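Local coordinates for uncharacterized protein (Staphylococcus aureus subsp. aureus, PDB 3H04) that is of unknown function but has the alpha/beta-hydrolase fold of the BD-FAE family and is probably a serine hydrolase, perhaps an esterase, at residues L16-I21 against Q90-N95; G38-G43 against R103-Y108; L65-L70 against D76-D81. All coordinates share one frame; numbering follows the deposited sequence.

In the fold
The three contacts follow one alpha/beta-hydrolase domain from the edge of its sheet to its centre. Contact 2 is the innermost, its centre about 5 Å from that of the chain; contact 3 lies about 11 Å out, and contact 1, about 17 Å out and partly buried, is the most peripheral. Contacts 1 and 3 share helix 75-91, one taking its C-terminal end and the other its first turns, and they touch where L16 packs on D81. Contacts 2 and 3 meet through L40 and L70. The chemistry changes accordingly: a tyrosine-glutamine hydrogen bond in contact 1, a serine hydroxyl bonded to one backbone amide in contact 2, a buried salt bridge in contact 3.

Contact 1. Residues L16-I21 against Q90-N95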
loop_
_atom_site.group_PDB
_atom_site.type_symbol
_atom_site.label_atom_id
_atom_site.label_comp_id
_atom_site.label_asym_id
_atom_site.label_seq_id
_atom_site.Cartn_x
_atom_site.Cartn_y
_atom_site.Cartn_z
ATOM N N LEU A 16 -6.023 -5.160 -15.586
ATOM C CA LEU A 16 -5.741 -4.365 -14.401
ATOM C C LEU A 16 -5.635 -2.939 -14.869
ATOM O O LEU A 16 -4.677 -2.620 -15.552
ATOM C CB LEU A 16 -4.411 -4.734 -13.722
ATOM C CG LEU A 16 -4.367 -6.121 -13.120
ATOM C CD1 LEU A 16 -2.955 -6.378 -12.570
ATOM C CD2 LEU A 16 -5.483 -6.281 -12.055
ATOM N N PRO A 17 -6.632 -2.099 -14.554
ATOM C CA PRO A 17 -6.551 -0.700 -14.972
ATOM C C PRO A 17 -5.501 0.042 -14.161
ATOM O O PRO A 17 -5.205 -0.348 -13.032
ATOM C CB PRO A 17 -7.945 -0.130 -14.628
ATOM C CG PRO A 17 -8.443 -1.071 -13.489
ATOM C CD PRO A 17 -7.909 -2.422 -13.880
ATOM N N TYR A 18 -4.896 1.051 -14.768
ATOM C CA TYR A 18 -4.126 2.025 -14.038
ATOM C C TYR A 18 -4.308 3.382 -14.693
ATOM O O TYR A 18 -4.658 3.442 -15.877
ATOM C CB TYR A 18 -2.657 1.638 -13.850
ATOM C CG TYR A 18 -1.790 1.594 -15.076
ATOM C CD1 TYR A 18 -1.116 2.734 -15.519
ATOM C CD2 TYR A 18 -1.627 0.405 -15.793
ATOM C CE1 TYR A 18 -0.293 2.697 -16.646
ATOM C CE2 TYR A 18 -0.820 0.368 -16.930
ATOM C CZ TYR A 18 -0.154 1.518 -17.322
ATOM O OH TYR A 18 0.655 1.445 -18.391
ATOM N N THR A 19 -4.178 4.429 -13.879
ATOM C CA THR A 19 -4.283 5.825 -14.291
ATOM C C THR A 19 -2.972 6.554 -14.055
ATOM O O THR A 19 -2.251 6.318 -13.064
ATOM C CB THR A 19 -5.378 6.609 -13.535
ATOM O OG1 THR A 19 -5.005 6.711 -12.143
ATOM C CG2 THR A 19 -6.708 5.902 -13.641
ATOM N N ILE A 20 -2.642 7.428 -14.990
ATOM C CA ILE A 20 -1.493 8.292 -14.867
ATOM C C ILE A 20 -2.020 9.708 -14.844
ATOM O O ILE A 20 -2.761 10.120 -15.757
ATOM C CB ILE A 20 -0.512 8.145 -16.058
ATOM C CG1 ILE A 20 -0.006 6.695 -16.158
ATOM C CG2 ILE A 20 0.657 9.186 -15.963
ATOM C CD1 ILE A 20 1.186 6.540 -17.094
ATOM N N ILE A 21 -1.640 10.449 -13.802
ATOM C CA ILE A 21 -1.849 11.885 -13.761
ATOM C C ILE A 21 -0.495 12.519 -14.002
ATOM O O ILE A 21 0.449 12.244 -13.242
ATOM C CB ILE A 21 -2.352 12.348 -12.367
ATOM C CG1 ILE A 21 -3.782 11.867 -12.121
ATOM C CG2 ILE A 21 -2.244 13.927 -12.257
ATOM C CD1 ILE A 21 -4.122 11.634 -10.666
ATOM N N GLN A 90 6.954 0.789 -15.295
ATOM C CA GLN A 90 8.392 1.062 -15.377
ATOM C C GLN A 90 8.887 1.123 -16.836
ATOM O O GLN A 90 9.641 2.023 -17.178
ATOM C CB GLN A 90 9.247 0.053 -14.600
ATOM C CG GLN A 90 10.755 0.450 -14.506
ATOM C CD GLN A 90 11.533 -0.209 -13.332
ATOM O OE1 GLN A 90 11.428 -1.432 -13.091
ATOM N NE2 GLN A 90 12.343 0.600 -12.621
ATOM N N SER A 91 8.457 0.195 -17.701
ATOM C CA SER A 91 8.929 0.236 -19.094
ATOM C C SER A 91 8.575 1.581 -19.758
ATOM O O SER A 91 9.314 2.065 -20.617
ATOM C CB SER A 91 8.352 -0.926 -19.910
ATOM O OG SER A 91 6.960 -0.813 -19.973
ATOM N N GLN A 92 7.468 2.190 -19.332
ATOM C CA GLN A 92 7.006 3.483 -19.854
ATOM C C GLN A 92 7.779 4.723 -19.328
ATOM O O GLN A 92 7.557 5.844 -19.787
ATOM C CB GLN A 92 5.538 3.599 -19.482
ATOM C CG GLN A 92 4.726 4.675 -20.139
ATOM C CD GLN A 92 3.252 4.390 -19.932
ATOM O OE1 GLN A 92 2.905 3.390 -19.317
ATOM N NE2 GLN A 92 2.383 5.260 -20.435
ATOM N N TYR A 93 8.661 4.504 -18.355
ATOM C CA TYR A 93 9.479 5.536 -17.733
ATOM C C TYR A 93 10.907 5.010 -17.704
ATOM O O TYR A 93 11.533 4.954 -16.662
ATOM C CB TYR A 93 8.994 5.812 -16.306
ATOM C CG TYR A 93 7.676 6.541 -16.244
ATOM C CD1 TYR A 93 7.627 7.931 -16.286
ATOM C CD2 TYR A 93 6.477 5.844 -16.163
ATOM C CE1 TYR A 93 6.431 8.602 -16.250
ATOM C CE2 TYR A 93 5.263 6.513 -16.116
ATOM C CZ TYR A 93 5.251 7.897 -16.157
ATOM O OH TYR A 93 4.060 8.559 -16.091
ATOM N N SER A 94 11.445 4.673 -18.875
ATOM C CA SER A 94 12.695 3.912 -18.954
ATOM C C SER A 94 13.904 4.650 -18.400
ATOM O O SER A 94 14.732 4.058 -17.704
ATOM C CB SER A 94 12.953 3.479 -20.398
ATOM O OG SER A 94 11.786 2.872 -20.932
ATOM N N ASN A 95 14.000 5.940 -18.684
ATOM C CA ASN A 95 15.175 6.701 -18.313
ATOM C C ASN A 95 14.861 7.654 -17.158
ATOM O O ASN A 95 15.428 8.738 -17.087
ATOM C CB ASN A 95 15.685 7.529 -19.511
ATOM C CG ASN A 95 15.580 6.798 -20.854
ATOM O OD1 ASN A 95 15.222 5.620 -20.925
ATOM N ND2 ASN A 95 15.900 7.512 -21.937
#
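Y18 and I20 reach from strand 15-21 to Q92 and Y93, where helix 75-91 runs out into a loop. This is the antiparallel edge of an alpha/beta-hydrolase sheet: strand 15-21 lies between strands 4-9 and 60-65, and the helix packs against the face to which Y18 and I20 both turn. The backbones stay well apart, with 11.0 Å between the CA atoms of I20 and Q92, so side chains alone bridge the gap.

Y18 comes first along the strand. Its chi1 of 67° sets the ring between its own backbone N and carbonyl carbon, and the phenol stretches across to the amide of Q92. There Y18 OH donates to Q92 OE1 over 3.1 Å, meeting the oxygen in the carbonyl plane with a C=O...donor angle of 150°. Ring and amide planes are steeply inclined, 68° apart. Q92 gets there with an extended chain, its CG anti to the backbone N. The ring of Y18 also lies almost parallel to that of Y6 on strand 4-9, while I89 of the helix touches it as well.

Two residues on, I20 turns to the same side. Its two branches divide the work. CD1, at the end of the longer one, approaches Q92 NE2 to 3.8 Å and also lies at the edge of the Y93 ring, 4.2 Å from CE2. That phenol comes in from the opposite direction, and its hydroxyl is hydrogen-bonded to D61 OD2, a partner beyond the two segments that fixes its polar end. The shorter branch of I20 meets the same hydroxyl group with its methyl, CG2 lying 3.5 Å from Y93 OH.

Contact 2. Residues G38-G43 against R103-Y108; sequences GGLMFG and RSSGAY
The loop G38-G43 and the turn that starts helix 105-116 come closest at G39 and S105, whose CA atoms are 5.3 Å apart. Three successive residues of the loop, G38, G39 and L40, have positive phi, which curls the chain round S105 and turns the amide of L40 toward its hydroxyl. The curl is closed from within: G38 O accepts from M41 N at 2.8 Å and from F42 N at 3.0 Å. On the other side S104 also has positive phi (61°), the strained conformation at the join of strand 98-103 and the helix, where G106 N and A107 N bond back to R103 O and S104 O.

That turn has the G-x-S-x-G pattern of a nucleophile elbow, formed by G102, S104 and G106. S104 OG is hydrogen-bonded to H248 NE2, and with D220 the two have the arrangement of a Ser-His-Asp triad, consistent with S104 being the nucleophile of a serine hydrolase. The glycine-rich loop after strand 30-35 is where alpha/beta-hydrolases of this kind commonly place oxyanion-hole amides. A water is held between loop and elbow, accepting from G38 N at 3.0 Å and lying 2.6 Å from S104 OG.

Among the side chains, S105 carries most of the direct contact. Its OG is set between the backbone N and carbonyl carbon (chi1 51°) and points into the curl, where it accepts from L40 N over 3.3 Å at a bent N-H...O angle of 140°. L40 folds alongside: its CD2 methyl lies 3.8 Å from S105 CB, and its side chain also packs on L75, I78 and W185. F42 faces back into its own loop, with G38 CA 3.6 Å above one face of its ring, offset toward the rim.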
loop_
_atom_site.group_PDB
_atom_site.type_symbol
_atom_site.label_atom_id
_atom_site.label_comp_id
_atom_site.label_asym_id
_atom_site.label_seq_id
_atom_site.Cartn_x
_atom_site.Cartn_y
_atom_site.Cartn_z
ATOM N N GLY A 38 -6.249 -0.708 2.282
ATOM C CA GLY A 38 -7.488 -1.518 2.436
ATOM C C GLY A 38 -7.300 -2.948 2.875
ATOM O O GLY A 38 -8.155 -3.843 2.595
ATOM N N GLY A 39 -6.197 -3.202 3.587
ATOM C CA GLY A 39 -5.893 -4.520 4.170
ATOM C C GLY A 39 -5.858 -5.675 3.172
ATOM O O GLY A 39 -6.024 -6.829 3.565
ATOM N N LEU A 40 -5.566 -5.342 1.917
ATOM C CA LEU A 40 -5.589 -6.216 0.746
ATOM C C LEU A 40 -6.997 -6.713 0.377
ATOM O O LEU A 40 -7.122 -7.559 -0.523
ATOM C CB LEU A 40 -4.627 -7.428 0.902
ATOM C CG LEU A 40 -3.178 -7.136 1.350
ATOM C CD1 LEU A 40 -2.462 -8.445 1.815
ATOM C CD2 LEU A 40 -2.401 -6.396 0.250
ATOM N N MET A 41 -8.042 -6.194 1.028
ATOM C CA MET A 41 -9.394 -6.780 0.911
ATOM C C MET A 41 -10.453 -5.810 0.412
ATOM O O MET A 41 -11.524 -6.218 -0.095
ATOM C CB MET A 41 -9.850 -7.335 2.266
ATOM C CG MET A 41 -8.986 -8.393 2.887
ATOM S SD MET A 41 -9.670 -9.172 4.428
ATOM C CE MET A 41 -8.648 -10.586 4.354
ATOM N N PHE A 42 -10.220 -4.510 0.575
ATOM C CA PHE A 42 -11.122 -3.531 0.064
ATOM C C PHE A 42 -10.340 -2.303 -0.456
ATOM O O PHE A 42 -9.107 -2.255 -0.432
ATOM C CB PHE A 42 -12.178 -3.100 1.139
ATOM C CG PHE A 42 -11.608 -2.294 2.290
ATOM C CD1 PHE A 42 -11.657 -0.916 2.281
ATOM C CD2 PHE A 42 -10.966 -2.947 3.382
ATOM C CE1 PHE A 42 -11.152 -0.171 3.324
ATOM C CE2 PHE A 42 -10.429 -2.212 4.440
ATOM C CZ PHE A 42 -10.507 -0.817 4.409
ATOM N N GLY A 43 -11.071 -1.323 -0.954
ATOM C CA GLY A 43 -10.462 -0.060 -1.360
ATOM C C GLY A 43 -10.574 0.165 -2.863
ATOM O O GLY A 43 -11.362 -0.524 -3.594
ATOM N N ARG A 103 -0.009 3.229 1.088
ATOM C CA ARG A 103 -0.646 3.484 2.361
ATOM C C ARG A 103 -1.138 2.168 2.860
ATOM O O ARG A 103 -1.811 1.421 2.136
ATOM C CB ARG A 103 -1.783 4.508 2.248
ATOM C CG ARG A 103 -1.269 5.823 1.639
ATOM C CD ARG A 103 -2.166 6.993 1.748
ATOM N NE ARG A 103 -3.471 6.779 1.095
ATOM C CZ ARG A 103 -4.534 7.586 1.216
ATOM N NH1 ARG A 103 -4.493 8.667 1.972
ATOM N NH2 ARG A 103 -5.650 7.311 0.557
ATOM N N SER A 104 -0.829 1.906 4.125
ATOM C CA SER A 104 -1.282 0.730 4.830
ATOM C C SER A 104 -0.721 -0.513 4.083
ATOM O O SER A 104 0.479 -0.608 3.846
ATOM C CB SER A 104 -2.819 0.773 5.003
ATOM O OG SER A 104 -3.193 -0.101 6.042
ATOM N N SER A 105 -1.569 -1.468 3.706
ATOM C CA SER A 105 -1.134 -2.624 2.958
ATOM C C SER A 105 -0.531 -2.278 1.593
ATOM O O SER A 105 0.265 -3.038 1.073
ATOM C CB SER A 105 -2.326 -3.575 2.764
ATOM O OG SER A 105 -3.468 -2.863 2.220
ATOM N N GLY A 106 -0.891 -1.144 1.004
ATOM C CA GLY A 106 -0.204 -0.682 -0.187
ATOM C C GLY A 106 1.262 -0.373 0.018
ATOM O O GLY A 106 2.073 -0.501 -0.928
ATOM N N ALA A 107 1.614 0.071 1.238
ATOM C CA ALA A 107 3.014 0.343 1.571
ATOM C C ALA A 107 3.780 -0.962 1.693
ATOM O O ALA A 107 4.938 -1.051 1.261
ATOM C CB ALA A 107 3.150 1.212 2.874
ATOM N N TYR A 108 3.137 -2.005 2.224
ATOM C CA TYR A 108 3.714 -3.365 2.178
ATOM C C TYR A 108 4.029 -3.804 0.733
ATOM O O TYR A 108 5.180 -4.182 0.431
ATOM C CB TYR A 108 2.730 -4.358 2.819
ATOM C CG TYR A 108 3.071 -5.828 2.680
ATOM C CD1 TYR A 108 4.212 -6.367 3.237
ATOM C CD2 TYR A 108 2.219 -6.669 1.995
ATOM C CE1 TYR A 108 4.479 -7.730 3.154
ATOM C CE2 TYR A 108 2.449 -7.997 1.932
ATOM C CZ TYR A 108 3.607 -8.531 2.481
ATOM O OH TYR A 108 3.821 -9.878 2.395
HETATM O O HOH W 1 -5.567 -0.623 5.174
#

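Contact 3. Residues L65-L70 against D76-D81; sequences LSYRLL and DCIIED
With chi1 of -77°, R68 directs its CG away from its own carbonyl carbon, and a bend at chi3 (-75°) then swings the guanidinium round to D81. The aspartate, its CG likewise anti to the carbonyl carbon, presents both oxygens to the loop. The grip is side-on: R68 NE donates to D81 OD2 and R68 NH2 to D81 OD1, each over 2.9 Å and each to a syn lone pair. Both bonds are nearly straight, and the two flat groups are almost coplanar, 7° apart. A third bond comes from the backbone, R68 N to the anti lone pair of D81 OD2 at 3.0 Å, so three N-H groups fix the carboxylate. C77 SG sits over one face of the R68 guanidinium, 3.6 Å above its plane and toward the rim, while R68 NH1 has a second salt bridge, to D12.

I78 provides the apolar half. Its CG2 meets Y67 CD1 and its CD1 packs against L70 CG at 3.7 Å; between them CG1 lies 3.1 Å from R68 O, a buried oxygen with no polar partner in the model.

The loop opens the beta-alpha-beta crossover of the alpha/beta-hydrolase sheet from strand 60-65 through helix 75-91 to strand 98-103, passing over strand 30-35, whose I35 touches Y67; L109 of helix 105-116 packs against Y67 and I78.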
loop_
_atom_site.group_PDB
_atom_site.type_symbol
_atom_site.label_atom_id
_atom_site.label_comp_id
_atom_site.label_asym_id
_atom_site.label_seq_id
_atom_site.Cartn_x
_atom_site.Cartn_y
_atom_site.Cartn_z
ATOM N N LEU A 65 -2.118 2.336 -9.340
ATOM C CA LEU A 65 -2.288 0.987 -9.877
ATOM C C LEU A 65 -3.356 0.194 -9.198
ATOM O O LEU A 65 -3.799 0.537 -8.127
ATOM C CB LEU A 65 -0.983 0.155 -9.944
ATOM C CG LEU A 65 -0.239 -0.403 -8.767
ATOM C CD1 LEU A 65 -0.963 -1.497 -8.031
ATOM C CD2 LEU A 65 1.212 -0.898 -9.288
ATOM N N SER A 66 -3.790 -0.867 -9.860
ATOM C CA SER A 66 -4.827 -1.740 -9.320
ATOM C C SER A 66 -4.325 -3.163 -9.223
ATOM O O SER A 66 -3.384 -3.553 -9.941
ATOM C CB SER A 66 -6.074 -1.649 -10.189
ATOM O OG SER A 66 -6.601 -0.311 -10.061
ATOM N N TYR A 67 -4.927 -3.923 -8.302
ATOM C CA TYR A 67 -4.643 -5.344 -8.159
ATOM C C TYR A 67 -5.932 -6.021 -7.697
ATOM O O TYR A 67 -6.774 -5.372 -7.088
ATOM C CB TYR A 67 -3.519 -5.580 -7.135
ATOM C CG TYR A 67 -3.773 -4.916 -5.818
ATOM C CD1 TYR A 67 -4.458 -5.592 -4.803
ATOM C CD2 TYR A 67 -3.332 -3.633 -5.559
ATOM C CE1 TYR A 67 -4.698 -4.973 -3.573
ATOM C CE2 TYR A 67 -3.553 -3.011 -4.323
ATOM C CZ TYR A 67 -4.234 -3.706 -3.345
ATOM O OH TYR A 67 -4.502 -3.097 -2.161
ATOM N N ARG A 68 -6.053 -7.322 -7.961
ATOM C CA ARG A 68 -7.218 -8.090 -7.506
ATOM C C ARG A 68 -7.178 -8.260 -5.979
ATOM O O ARG A 68 -6.137 -8.426 -5.364
ATOM C CB ARG A 68 -7.314 -9.405 -8.291
ATOM C CG ARG A 68 -7.875 -9.200 -9.711
ATOM C CD ARG A 68 -7.781 -10.468 -10.560
ATOM N NE ARG A 68 -6.423 -10.730 -11.020
ATOM C CZ ARG A 68 -6.113 -11.740 -11.825
ATOM N NH1 ARG A 68 -7.061 -12.602 -12.226
ATOM N NH2 ARG A 68 -4.871 -11.908 -12.219
ATOM N N LEU A 69 -8.328 -8.175 -5.345
ATOM C CA LEU A 69 -8.385 -8.219 -3.908
ATOM C C LEU A 69 -8.583 -9.599 -3.314
ATOM O O LEU A 69 -9.194 -10.503 -3.940
ATOM C CB LEU A 69 -9.525 -7.309 -3.452
ATOM C CG LEU A 69 -9.442 -5.851 -3.919
ATOM C CD1 LEU A 69 -10.789 -5.088 -3.685
ATOM C CD2 LEU A 69 -8.239 -5.076 -3.356
ATOM N N LEU A 70 -8.123 -9.753 -2.069
ATOM C CA LEU A 70 -8.578 -10.882 -1.242
ATOM C C LEU A 70 -10.050 -10.675 -0.877
ATOM O O LEU A 70 -10.492 -9.558 -0.777
ATOM C CB LEU A 70 -7.759 -11.025 0.025
ATOM C CG LEU A 70 -6.237 -10.980 0.009
ATOM C CD1 LEU A 70 -5.850 -10.810 1.473
ATOM C CD2 LEU A 70 -5.659 -12.222 -0.592
ATOM N N ASP A 76 -0.569 -14.400 -3.439
ATOM C CA ASP A 76 0.354 -14.694 -4.531
ATOM C C ASP A 76 -0.136 -14.012 -5.808
ATOM O O ASP A 76 0.659 -13.462 -6.561
ATOM C CB ASP A 76 0.531 -16.204 -4.802
ATOM C CG ASP A 76 1.428 -16.898 -3.774
ATOM O OD1 ASP A 76 2.400 -16.303 -3.258
ATOM O OD2 ASP A 76 1.132 -18.072 -3.486
ATOM N N CYS A 77 -1.441 -14.070 -6.039
ATOM C CA CYS A 77 -2.053 -13.348 -7.143
ATOM C C CYS A 77 -1.909 -11.806 -7.033
ATOM O O CYS A 77 -1.645 -11.165 -8.039
ATOM C CB CYS A 77 -3.490 -13.760 -7.257
ATOM S SG CYS A 77 -4.369 -13.075 -8.678
ATOM N N ILE A 78 -2.110 -11.234 -5.827
ATOM C CA ILE A 78 -1.923 -9.822 -5.602
ATOM C C ILE A 78 -0.502 -9.375 -6.020
ATOM O O ILE A 78 -0.326 -8.411 -6.772
ATOM C CB ILE A 78 -2.220 -9.446 -4.126
ATOM C CG1 ILE A 78 -3.736 -9.627 -3.840
ATOM C CG2 ILE A 78 -1.659 -7.961 -3.805
ATOM C CD1 ILE A 78 -4.172 -9.185 -2.434
ATOM N N ILE A 79 0.498 -10.107 -5.547
ATOM C CA ILE A 79 1.884 -9.793 -5.832
ATOM C C ILE A 79 2.141 -9.905 -7.327
ATOM O O ILE A 79 2.813 -9.049 -7.922
ATOM C CB ILE A 79 2.823 -10.677 -5.021
ATOM C CG1 ILE A 79 2.643 -10.314 -3.520
ATOM C CG2 ILE A 79 4.295 -10.509 -5.481
ATOM C CD1 ILE A 79 3.380 -11.252 -2.571
ATOM N N GLU A 80 1.553 -10.915 -7.951
ATOM C CA GLU A 80 1.696 -11.054 -9.408
ATOM C C GLU A 80 1.061 -9.869 -10.154
ATOM O O GLU A 80 1.633 -9.361 -11.094
ATOM C CB GLU A 80 1.116 -12.393 -9.917
ATOM C CG GLU A 80 2.047 -13.549 -9.683
ATOM C CD GLU A 80 1.475 -14.913 -10.075
ATOM O OE1 GLU A 80 0.389 -14.974 -10.734
ATOM O OE2 GLU A 80 2.151 -15.921 -9.712
ATOM N N ASP A 81 -0.129 -9.437 -9.727
ATOM C CA ASP A 81 -0.798 -8.280 -10.359
ATOM C C ASP A 81 0.007 -6.998 -10.167
ATOM O O ASP A 81 0.153 -6.185 -11.069
ATOM C CB ASP A 81 -2.226 -8.075 -9.754
ATOM C CG ASP A 81 -3.274 -9.098 -10.258
ATOM O OD1 ASP A 81 -2.956 -9.954 -11.131
ATOM O OD2 ASP A 81 -4.450 -9.022 -9.773
#